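Local structure of protein interacting with Hsp90 1 (Saccharomyces cerevisiae, 4CHH) at residues F76-V81 with C126-L131; S30-I35 with P67-P72; Y111-C116 with E144-V149. The protein takes part in pre-rRNA processing, is required for NOP58 to interact with snoRNA, and interacts with Hsp90 as a component of the R2TP complex. All coordinates share one frame; numbering follows the deposited sequence.

Overall arrangement
All three contacts lie in the N-terminal PIH1 domain, the part present here. Contacts 2 and 3 both reach its mixed sheet, and although their centres are about 17 Å apart they touch at C116, where V69 CG1 packs 3.7 Å from C116 O and P34 CB meets C116 SG. Contact 1 is more remote: its centre is about 25 Å from that of contact 3, with nearest atoms about 12 Å apart, yet both use helix 129-147, contact 1 at its start and contact 3 near its other end. Contacts 1 and 2 are about 21 Å apart between centres. A 1,2-ethanediol, probably from the crystallisation liquor, lies about 3 Å from the V149 side chain in contact 3.

Contact 1 of 3, residues F76-V81 with C126-L131; sequences FNARIV and CDDIQL
The F76 ring presents one face to the isobutyl end of L131, whose CD2 methyl lies 3.7 Å from the centroid of the F76 ring and only 7° off its normal, a centred CH-pi contact. The pair joins the start of helix 78-86 to the junction between helices 119-127 and 129-147, and each segment carries an N-cap here: N77 ahead of the first helix, D128 ahead of the last. F76 has its CG anti to the backbone N (chi1 -179°), which carries the ring across to meet L131, a residue that approaches from the opposite direction. The second L131 branch takes part less directly, CD1 reaching F76 CE1 at 4.0 Å.

At the rim of the ring stands D128. Its OD2 lies in the ring plane, 3.5 Å from F76 CZ, and the carboxylate stands nearly perpendicular to the ring, the two planes 88° apart. The slightly positive C-H edge of the phenyl group probably suits the oxygen there. The same D128 OD2 also packs against A78 CB, while V81 CG1, from the same segment as F76, also lies at the ring edge, in its plane, and the backbone N of A78 lies over the face turned away from L131. Outside the two segments, W90 is touched by both V81 and L131, and L131 also rests on W124 and I125. D128 divides its two oxygens between tasks: as OD2 meets the ring edge, OD1 accepts the capping bond from L131 N at 2.8 Å, reached on the anti side, somewhat out of the carboxylate plane.

Contact 2 of 3, residues S30-I35 with P67-P72; sequences SKIEPI and PLVPKP
The side chains of I32 and L68 lie alongside one another, running antiparallel and touching through their aliphatic flanks. I32 CG1 lies 3.9 Å from L68 CD2 and 4.0 Å from L68 CB. The terminal I32 CD1 runs on along the leucine and approaches V69, its distance to V69 CG2 being a looser 4.4 Å. With CG1 anti to its own carbonyl carbon (chi1 -63°) and an extended chi2, the long branch of I32 reaches across L68 to the valine. One methyl of the leucine does double duty: L68 CD2 also rests 3.8 Å from K31 O, covering a piece of strand backbone as well. No hydrogen bond passes between the two segments, and side chain meets side chain through apolar groups alone.

The arrangement sets the edge of a loop against a strand of the domain's mixed sheet. Residues 30-32 belong to strand 29-47, whereas 67-72 form the proline-rich connection that leaves strand 58-66 and leads to helix 78-86. P67 and L68 have turn-like backbone angles (psi near zero) that bend the chain, after which V69 to P72 run extended.

Further out, the strand is fixed by backbone hydrogen bonds of S30 with V173 and of I32 with L171, and K31, whose CB is directed away from the loop, forms a salt bridge with E172 through NZ. The loop is held by the hydrogen bonds L68 N to S66 OG and N118 ND2 to V69 O, and by a backbone bond between L68 and H179. K71 NZ forms a salt bridge with D120 on helix 119-127.

Contact 3 of 3, residues Y111-C116 with E144-V149; sequences YVWDCC and EIRDSV
W113, on strand 109-118, and D147, in the helical segment, are the closest backbone pair across the contact, yet their CA atoms stand 10.2 Å apart; the large indole of W113 spans most of the gap. Beyond D147, S148 adopts a positive phi of 50° and turns the chain so that V149 also faces the strand. The indole of W113 gives its N-H to D147 OD2 in a nearly straight bond (165°), 2.8 Å from NE1 to OD2, with the oxygen close to the ring plane. Here helix 129-147 packs on the mixed sheet, with a side-chain hydrogen bond beside the apolar contacts. D147 OD2 is gripped a second time by R146 NE at 2.9 Å, part of a salt bridge, and the two donors arrive from opposite faces of the carboxylate. R146 CD touches the indole edge near W113 NE1, while the far end of the ring, W113 CH2, meets V149 CG2 at 4.0 Å. A phenylalanine in place of W113 would probably cost D147 OD2 its indole donor and open a gap beside V149. C143 of the same helix also packs on the indole, and V59 of strand 58-66 meets it too.

Contact 1 of 3, residues F76-V81 with C126-L131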
loop_
_atom_site.group_PDB
_atom_site.type_symbol
_atom_site.label_atom_id
_atom_site.label_comp_id
_atom_site.label_asym_id
_atom_site.label_seq_id
_atom_site.Cartn_x
_atom_site.Cartn_y
_atom_site.Cartn_z
ATOM N N PHE A 76 -6.865 16.599 5.934
ATOM C CA PHE A 76 -7.088 16.683 4.489
ATOM C C PHE A 76 -8.138 17.720 4.132
ATOM O O PHE A 76 -9.311 17.626 4.491
ATOM C CB PHE A 76 -7.431 15.337 3.806
ATOM C CG PHE A 76 -7.623 15.493 2.302
ATOM C CD1 PHE A 76 -6.548 15.811 1.473
ATOM C CD2 PHE A 76 -8.887 15.394 1.729
ATOM C CE1 PHE A 76 -6.734 16.040 0.103
ATOM C CE2 PHE A 76 -9.067 15.597 0.352
ATOM C CZ PHE A 76 -7.990 15.929 -0.449
ATOM N N ASN A 77 -7.668 18.700 3.388
ATOM C CA ASN A 77 -8.404 19.782 2.754
ATOM C C ASN A 77 -7.691 19.972 1.416
ATOM O O ASN A 77 -6.488 20.268 1.412
ATOM C CB ASN A 77 -8.421 21.030 3.634
ATOM C CG ASN A 77 -9.214 22.178 3.041
ATOM O OD1 ASN A 77 -8.915 22.695 1.953
ATOM N ND2 ASN A 77 -10.227 22.625 3.758
ATOM N N ALA A 78 -8.407 19.717 0.294
ATOM C CA ALA A 78 -7.854 19.718 -1.071
ATOM C C ALA A 78 -7.015 20.960 -1.396
ATOM O O ALA A 78 -5.915 20.819 -1.888
ATOM C CB ALA A 78 -8.973 19.564 -2.109
ATOM N N ARG A 79 -7.523 22.148 -1.105
ATOM C CA ARG A 79 -6.854 23.418 -1.452
ATOM C C ARG A 79 -5.566 23.644 -0.664
ATOM O O ARG A 79 -4.645 24.255 -1.192
ATOM C CB ARG A 79 -7.821 24.622 -1.309
ATOM C CG ARG A 79 -9.017 24.583 -2.288
ATOM C CD ARG A 79 -8.711 24.850 -3.770
ATOM N NE ARG A 79 -7.764 23.896 -4.372
ATOM C CZ ARG A 79 -8.082 22.699 -4.866
ATOM N NH1 ARG A 79 -9.341 22.273 -4.841
ATOM N NH2 ARG A 79 -7.142 21.912 -5.375
ATOM N N ILE A 80 -5.473 23.100 0.546
ATOM C CA ILE A 80 -4.268 23.188 1.378
ATOM C C ILE A 80 -3.274 22.099 0.982
ATOM O O ILE A 80 -2.084 22.354 0.834
ATOM C CB ILE A 80 -4.641 23.014 2.889
ATOM C CG1 ILE A 80 -5.665 24.079 3.400
ATOM C CG2 ILE A 80 -3.382 22.940 3.777
ATOM C CD1 ILE A 80 -5.173 25.545 3.451
ATOM N N VAL A 81 -3.785 20.860 0.855
ATOM C CA VAL A 81 -2.974 19.666 0.726
ATOM C C VAL A 81 -2.379 19.422 -0.660
ATOM O O VAL A 81 -1.203 19.039 -0.709
ATOM C CB VAL A 81 -3.752 18.431 1.250
ATOM C CG1 VAL A 81 -3.126 17.119 0.782
ATOM C CG2 VAL A 81 -3.867 18.484 2.773
ATOM N N CYS A 126 -12.017 7.943 0.038
ATOM C CA CYS A 126 -13.389 7.586 -0.379
ATOM C C CYS A 126 -14.075 8.788 -0.990
ATOM O O CYS A 126 -14.851 8.636 -1.929
ATOM C CB CYS A 126 -14.208 7.087 0.804
ATOM S SG CYS A 126 -13.792 5.431 1.356
ATOM N N ASP A 127 -13.865 9.972 -0.373
ATOM C CA ASP A 127 -14.520 11.241 -0.689
ATOM C C ASP A 127 -13.788 12.123 -1.712
ATOM O O ASP A 127 -14.384 13.082 -2.208
ATOM C CB ASP A 127 -14.702 12.046 0.613
ATOM C CG ASP A 127 -15.514 11.360 1.692
ATOM O OD1 ASP A 127 -16.410 10.545 1.343
ATOM O OD2 ASP A 127 -15.273 11.647 2.881
ATOM N N ASP A 128 -12.501 11.854 -1.992
ATOM C CA ASP A 128 -11.757 12.647 -2.969
ATOM C C ASP A 128 -11.016 11.686 -3.893
ATOM O O ASP A 128 -10.084 10.984 -3.472
ATOM C CB ASP A 128 -10.820 13.659 -2.271
ATOM C CG ASP A 128 -10.156 14.662 -3.213
ATOM O OD1 ASP A 128 -9.390 14.233 -4.089
ATOM O OD2 ASP A 128 -10.356 15.880 -3.022
ATOM N N ILE A 129 -11.464 11.641 -5.158
ATOM C CA ILE A 129 -10.935 10.735 -6.182
ATOM C C ILE A 129 -9.518 11.156 -6.597
ATOM O O ILE A 129 -8.725 10.295 -6.953
ATOM C CB ILE A 129 -11.906 10.582 -7.412
ATOM C CG1 ILE A 129 -11.400 9.546 -8.438
ATOM C CG2 ILE A 129 -12.173 11.914 -8.109
ATOM C CD1 ILE A 129 -11.799 8.024 -8.139
ATOM N N GLN A 130 -9.200 12.464 -6.568
ATOM C CA GLN A 130 -7.851 12.914 -6.906
ATOM C C GLN A 130 -6.863 12.406 -5.856
ATOM O O GLN A 130 -5.791 11.941 -6.222
ATOM C CB GLN A 130 -7.778 14.456 -7.025
ATOM C CG GLN A 130 -8.373 14.984 -8.348
ATOM C CD GLN A 130 -9.873 14.766 -8.508
ATOM O OE1 GLN A 130 -10.678 14.974 -7.582
ATOM N NE2 GLN A 130 -10.276 14.327 -9.693
ATOM N N LEU A 131 -7.226 12.486 -4.565
ATOM C CA LEU A 131 -6.386 11.970 -3.468
ATOM C C LEU A 131 -6.246 10.429 -3.594
ATOM O O LEU A 131 -5.150 9.892 -3.465
ATOM C CB LEU A 131 -6.957 12.362 -2.090
ATOM C CG LEU A 131 -6.077 11.980 -0.848
ATOM C CD1 LEU A 131 -4.752 12.710 -0.833
ATOM C CD2 LEU A 131 -6.809 12.222 0.454
#

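Contact 2 of 3, residues S30-I35 with P67-P72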
loop_
_atom_site.group_PDB
_atom_site.type_symbol
_atom_site.label_atom_id
_atom_site.label_comp_id
_atom_site.label_asym_id
_atom_site.label_seq_id
_atom_site.Cartn_x
_atom_site.Cartn_y
_atom_site.Cartn_z
ATOM N N SER A 30 5.923 -4.404 17.650
ATOM C CA SER A 30 4.468 -4.320 17.726
ATOM C C SER A 30 3.856 -4.917 16.466
ATOM O O SER A 30 4.487 -4.918 15.406
ATOM C CB SER A 30 4.005 -2.875 17.892
ATOM O OG SER A 30 4.213 -2.419 19.216
ATOM N N LYS A 31 2.619 -5.396 16.583
ATOM C CA LYS A 31 1.888 -5.966 15.466
ATOM C C LYS A 31 0.730 -5.052 15.090
ATOM O O LYS A 31 0.034 -4.512 15.945
ATOM C CB LYS A 31 1.380 -7.381 15.785
ATOM C CG LYS A 31 2.470 -8.414 16.076
ATOM C CD LYS A 31 2.937 -9.153 14.838
ATOM C CE LYS A 31 3.706 -10.398 15.194
ATOM N NZ LYS A 31 3.922 -11.261 14.004
ATOM N N ILE A 32 0.548 -4.869 13.806
ATOM C CA ILE A 32 -0.565 -4.107 13.265
ATOM C C ILE A 32 -1.367 -5.109 12.460
ATOM O O ILE A 32 -0.813 -5.700 11.536
ATOM C CB ILE A 32 -0.102 -2.886 12.418
ATOM C CG1 ILE A 32 0.680 -1.844 13.258
ATOM C CG2 ILE A 32 -1.300 -2.252 11.690
ATOM C CD1 ILE A 32 1.304 -0.679 12.424
ATOM N N GLU A 33 -2.638 -5.314 12.814
ATOM C CA GLU A 33 -3.534 -6.212 12.082
ATOM C C GLU A 33 -4.366 -5.351 11.120
ATOM O O GLU A 33 -5.205 -4.572 11.571
ATOM C CB GLU A 33 -4.401 -7.029 13.044
ATOM C CG GLU A 33 -3.554 -7.870 13.992
ATOM C CD GLU A 33 -4.115 -9.249 14.264
ATOM O OE1 GLU A 33 -5.070 -9.361 15.067
ATOM O OE2 GLU A 33 -3.596 -10.221 13.671
ATOM N N PRO A 34 -4.078 -5.390 9.803
ATOM C CA PRO A 34 -4.768 -4.474 8.875
ATOM C C PRO A 34 -6.228 -4.833 8.601
ATOM O O PRO A 34 -6.605 -6.000 8.656
ATOM C CB PRO A 34 -3.939 -4.578 7.585
ATOM C CG PRO A 34 -2.684 -5.307 7.965
ATOM C CD PRO A 34 -3.064 -6.194 9.095
ATOM N N ILE A 35 -7.041 -3.816 8.308
ATOM C CA ILE A 35 -8.458 -3.956 7.960
ATOM C C ILE A 35 -8.542 -3.862 6.422
ATOM O O ILE A 35 -8.121 -2.854 5.854
ATOM C CB ILE A 35 -9.347 -2.882 8.691
ATOM C CG1 ILE A 35 -9.202 -2.968 10.240
ATOM C CG2 ILE A 35 -10.841 -2.990 8.245
ATOM C CD1 ILE A 35 -9.510 -1.664 11.015
ATOM N N PRO A 67 -5.868 2.110 12.720
ATOM C CA PRO A 67 -5.673 3.386 13.429
ATOM C C PRO A 67 -4.263 3.515 14.030
ATOM O O PRO A 67 -3.882 4.591 14.499
ATOM C CB PRO A 67 -6.754 3.336 14.508
ATOM C CG PRO A 67 -6.888 1.853 14.810
ATOM C CD PRO A 67 -6.777 1.208 13.467
ATOM N N LEU A 68 -3.458 2.442 13.947
ATOM C CA LEU A 68 -2.097 2.351 14.490
ATOM C C LEU A 68 -1.016 2.910 13.556
ATOM O O LEU A 68 0.134 3.068 13.978
ATOM C CB LEU A 68 -1.796 0.866 14.796
ATOM C CG LEU A 68 -2.066 0.356 16.222
ATOM C CD1 LEU A 68 -3.535 0.464 16.606
ATOM C CD2 LEU A 68 -1.635 -1.082 16.357
ATOM N N VAL A 69 -1.366 3.159 12.288
ATOM C CA VAL A 69 -0.467 3.710 11.282
ATOM C C VAL A 69 -0.452 5.227 11.497
ATOM O O VAL A 69 -1.525 5.832 11.645
ATOM C CB VAL A 69 -0.884 3.339 9.813
ATOM C CG1 VAL A 69 0.055 3.961 8.772
ATOM C CG2 VAL A 69 -0.991 1.826 9.606
ATOM N N PRO A 70 0.730 5.875 11.490
ATOM C CA PRO A 70 0.746 7.342 11.575
ATOM C C PRO A 70 -0.099 8.001 10.480
ATOM O O PRO A 70 -0.383 7.412 9.422
ATOM C CB PRO A 70 2.222 7.697 11.379
ATOM C CG PRO A 70 2.963 6.468 11.796
ATOM C CD PRO A 70 2.093 5.329 11.343
ATOM N N LYS A 71 -0.536 9.217 10.760
ATOM C CA LYS A 71 -1.335 9.962 9.801
ATOM C C LYS A 71 -0.743 11.387 9.651
ATOM O O LYS A 71 0.017 11.816 10.533
ATOM C CB LYS A 71 -2.822 9.968 10.202
ATOM C CG LYS A 71 -3.169 10.707 11.481
ATOM C CD LYS A 71 -4.683 10.781 11.717
ATOM C CE LYS A 71 -5.379 11.850 10.893
ATOM N NZ LYS A 71 -6.699 12.232 11.484
ATOM N N PRO A 72 -0.963 12.093 8.509
ATOM C CA PRO A 72 -0.427 13.468 8.392
ATOM C C PRO A 72 -0.902 14.360 9.546
ATOM O O PRO A 72 -2.034 14.214 10.033
ATOM C CB PRO A 72 -1.035 13.955 7.057
ATOM C CG PRO A 72 -1.305 12.706 6.299
ATOM C CD PRO A 72 -1.803 11.764 7.346
#

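Contact 3 of 3, residues Y111-C116 with E144-V149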
loop_
_atom_site.group_PDB
_atom_site.type_symbol
_atom_site.label_atom_id
_atom_site.label_comp_id
_atom_site.label_asym_id
_atom_site.label_seq_id
_atom_site.Cartn_x
_atom_site.Cartn_y
_atom_site.Cartn_z
ATOM N N TYR A 111 2.288 -11.980 -7.379
ATOM C CA TYR A 111 2.901 -11.394 -6.186
ATOM C C TYR A 111 1.980 -10.439 -5.506
ATOM O O TYR A 111 1.270 -9.676 -6.151
ATOM C CB TYR A 111 4.250 -10.751 -6.524
ATOM C CG TYR A 111 5.095 -11.687 -7.354
ATOM C CD1 TYR A 111 5.479 -12.937 -6.863
ATOM C CD2 TYR A 111 5.443 -11.365 -8.659
ATOM C CE1 TYR A 111 6.184 -13.836 -7.656
ATOM C CE2 TYR A 111 6.204 -12.232 -9.438
ATOM C CZ TYR A 111 6.557 -13.472 -8.940
ATOM O OH TYR A 111 7.290 -14.313 -9.727
ATOM N N VAL A 112 1.921 -10.563 -4.192
ATOM C CA VAL A 112 0.985 -9.824 -3.354
ATOM C C VAL A 112 1.726 -9.035 -2.267
ATOM O O VAL A 112 2.556 -9.588 -1.553
ATOM C CB VAL A 112 -0.071 -10.796 -2.736
ATOM C CG1 VAL A 112 -1.086 -10.060 -1.868
ATOM C CG2 VAL A 112 -0.783 -11.619 -3.814
ATOM N N TRP A 113 1.388 -7.747 -2.136
ATOM C CA TRP A 113 1.874 -6.857 -1.079
ATOM C C TRP A 113 0.704 -6.263 -0.352
ATOM O O TRP A 113 -0.337 -6.014 -0.969
ATOM C CB TRP A 113 2.689 -5.678 -1.658
ATOM C CG TRP A 113 4.096 -5.945 -2.066
ATOM C CD1 TRP A 113 5.212 -5.671 -1.333
ATOM C CD2 TRP A 113 4.558 -6.304 -3.387
ATOM N NE1 TRP A 113 6.342 -5.885 -2.095
ATOM C CE2 TRP A 113 5.974 -6.266 -3.359
ATOM C CE3 TRP A 113 3.915 -6.667 -4.585
ATOM C CZ2 TRP A 113 6.761 -6.596 -4.473
ATOM C CZ3 TRP A 113 4.693 -6.980 -5.700
ATOM C CH2 TRP A 113 6.098 -6.931 -5.645
ATOM N N ASP A 114 0.876 -5.956 0.930
ATOM C CA ASP A 114 -0.164 -5.227 1.669
ATOM C C ASP A 114 0.376 -3.825 1.906
ATOM O O ASP A 114 1.542 -3.692 2.272
ATOM C CB ASP A 114 -0.555 -5.893 3.005
ATOM C CG ASP A 114 -0.961 -7.357 2.913
ATOM O OD1 ASP A 114 -1.650 -7.726 1.940
ATOM O OD2 ASP A 114 -0.575 -8.138 3.810
ATOM N N CYS A 115 -0.429 -2.803 1.669
ATOM C CA CYS A 115 -0.052 -1.394 1.903
ATOM C C CYS A 115 -1.061 -0.828 2.890
ATOM O O CYS A 115 -2.200 -0.572 2.509
ATOM C CB CYS A 115 -0.041 -0.601 0.588
ATOM S SG CYS A 115 1.395 -0.917 -0.460
ATOM N N CYS A 116 -0.651 -0.663 4.158
ATOM C CA CYS A 116 -1.508 -0.247 5.251
ATOM C C CYS A 116 -1.361 1.231 5.561
ATOM O O CYS A 116 -0.261 1.729 5.794
ATOM C CB CYS A 116 -1.224 -1.105 6.488
ATOM S SG CYS A 116 -2.512 -1.042 7.750
ATOM N N GLU A 144 7.725 -0.816 -5.034
ATOM C CA GLU A 144 8.886 -0.619 -5.902
ATOM C C GLU A 144 10.146 -0.307 -5.089
ATOM O O GLU A 144 11.209 -0.834 -5.385
ATOM C CB GLU A 144 8.624 0.527 -6.883
ATOM C CG GLU A 144 7.648 0.118 -7.969
ATOM C CD GLU A 144 7.350 1.223 -8.946
ATOM O OE1 GLU A 144 7.261 2.400 -8.515
ATOM O OE2 GLU A 144 7.173 0.903 -10.146
ATOM N N ILE A 145 10.018 0.562 -4.084
ATOM C CA ILE A 145 11.116 0.972 -3.211
ATOM C C ILE A 145 11.579 -0.197 -2.311
ATOM O O ILE A 145 12.784 -0.506 -2.275
ATOM C CB ILE A 145 10.716 2.229 -2.368
ATOM C CG1 ILE A 145 10.724 3.490 -3.260
ATOM C CG2 ILE A 145 11.646 2.440 -1.131
ATOM C CD1 ILE A 145 9.863 4.704 -2.682
ATOM N N ARG A 146 10.632 -0.829 -1.585
ATOM C CA ARG A 146 11.009 -1.843 -0.618
ATOM C C ARG A 146 11.573 -3.124 -1.257
ATOM O O ARG A 146 12.411 -3.753 -0.621
ATOM C CB ARG A 146 9.870 -2.160 0.373
ATOM C CG ARG A 146 8.692 -2.979 -0.168
ATOM C CD ARG A 146 8.095 -3.833 0.965
ATOM N NE ARG A 146 8.997 -4.920 1.376
ATOM C CZ ARG A 146 9.252 -5.275 2.636
ATOM N NH1 ARG A 146 8.662 -4.649 3.645
ATOM N NH2 ARG A 146 10.095 -6.268 2.893
ATOM N N ASP A 147 11.180 -3.473 -2.500
ATOM C CA ASP A 147 11.655 -4.703 -3.106
ATOM C C ASP A 147 12.385 -4.530 -4.445
ATOM O O ASP A 147 12.692 -5.541 -5.069
ATOM C CB ASP A 147 10.470 -5.684 -3.249
ATOM C CG ASP A 147 10.134 -6.332 -1.915
ATOM O OD1 ASP A 147 10.991 -7.080 -1.388
ATOM O OD2 ASP A 147 9.049 -6.028 -1.355
ATOM N N SER A 148 12.760 -3.290 -4.841
ATOM C CA SER A 148 13.456 -2.989 -6.120
ATOM C C SER A 148 12.756 -3.621 -7.332
ATOM O O SER A 148 13.398 -4.249 -8.167
ATOM C CB SER A 148 14.917 -3.420 -6.095
ATOM O OG SER A 148 15.620 -2.573 -5.213
ATOM N N VAL A 149 11.442 -3.423 -7.430
ATOM C CA VAL A 149 10.656 -3.921 -8.556
ATOM C C VAL A 149 10.183 -2.739 -9.351
ATOM O O VAL A 149 10.223 -1.627 -8.849
ATOM C CB VAL A 149 9.462 -4.833 -8.098
ATOM C CG1 VAL A 149 9.977 -6.087 -7.388
ATOM C CG2 VAL A 149 8.442 -4.075 -7.223
#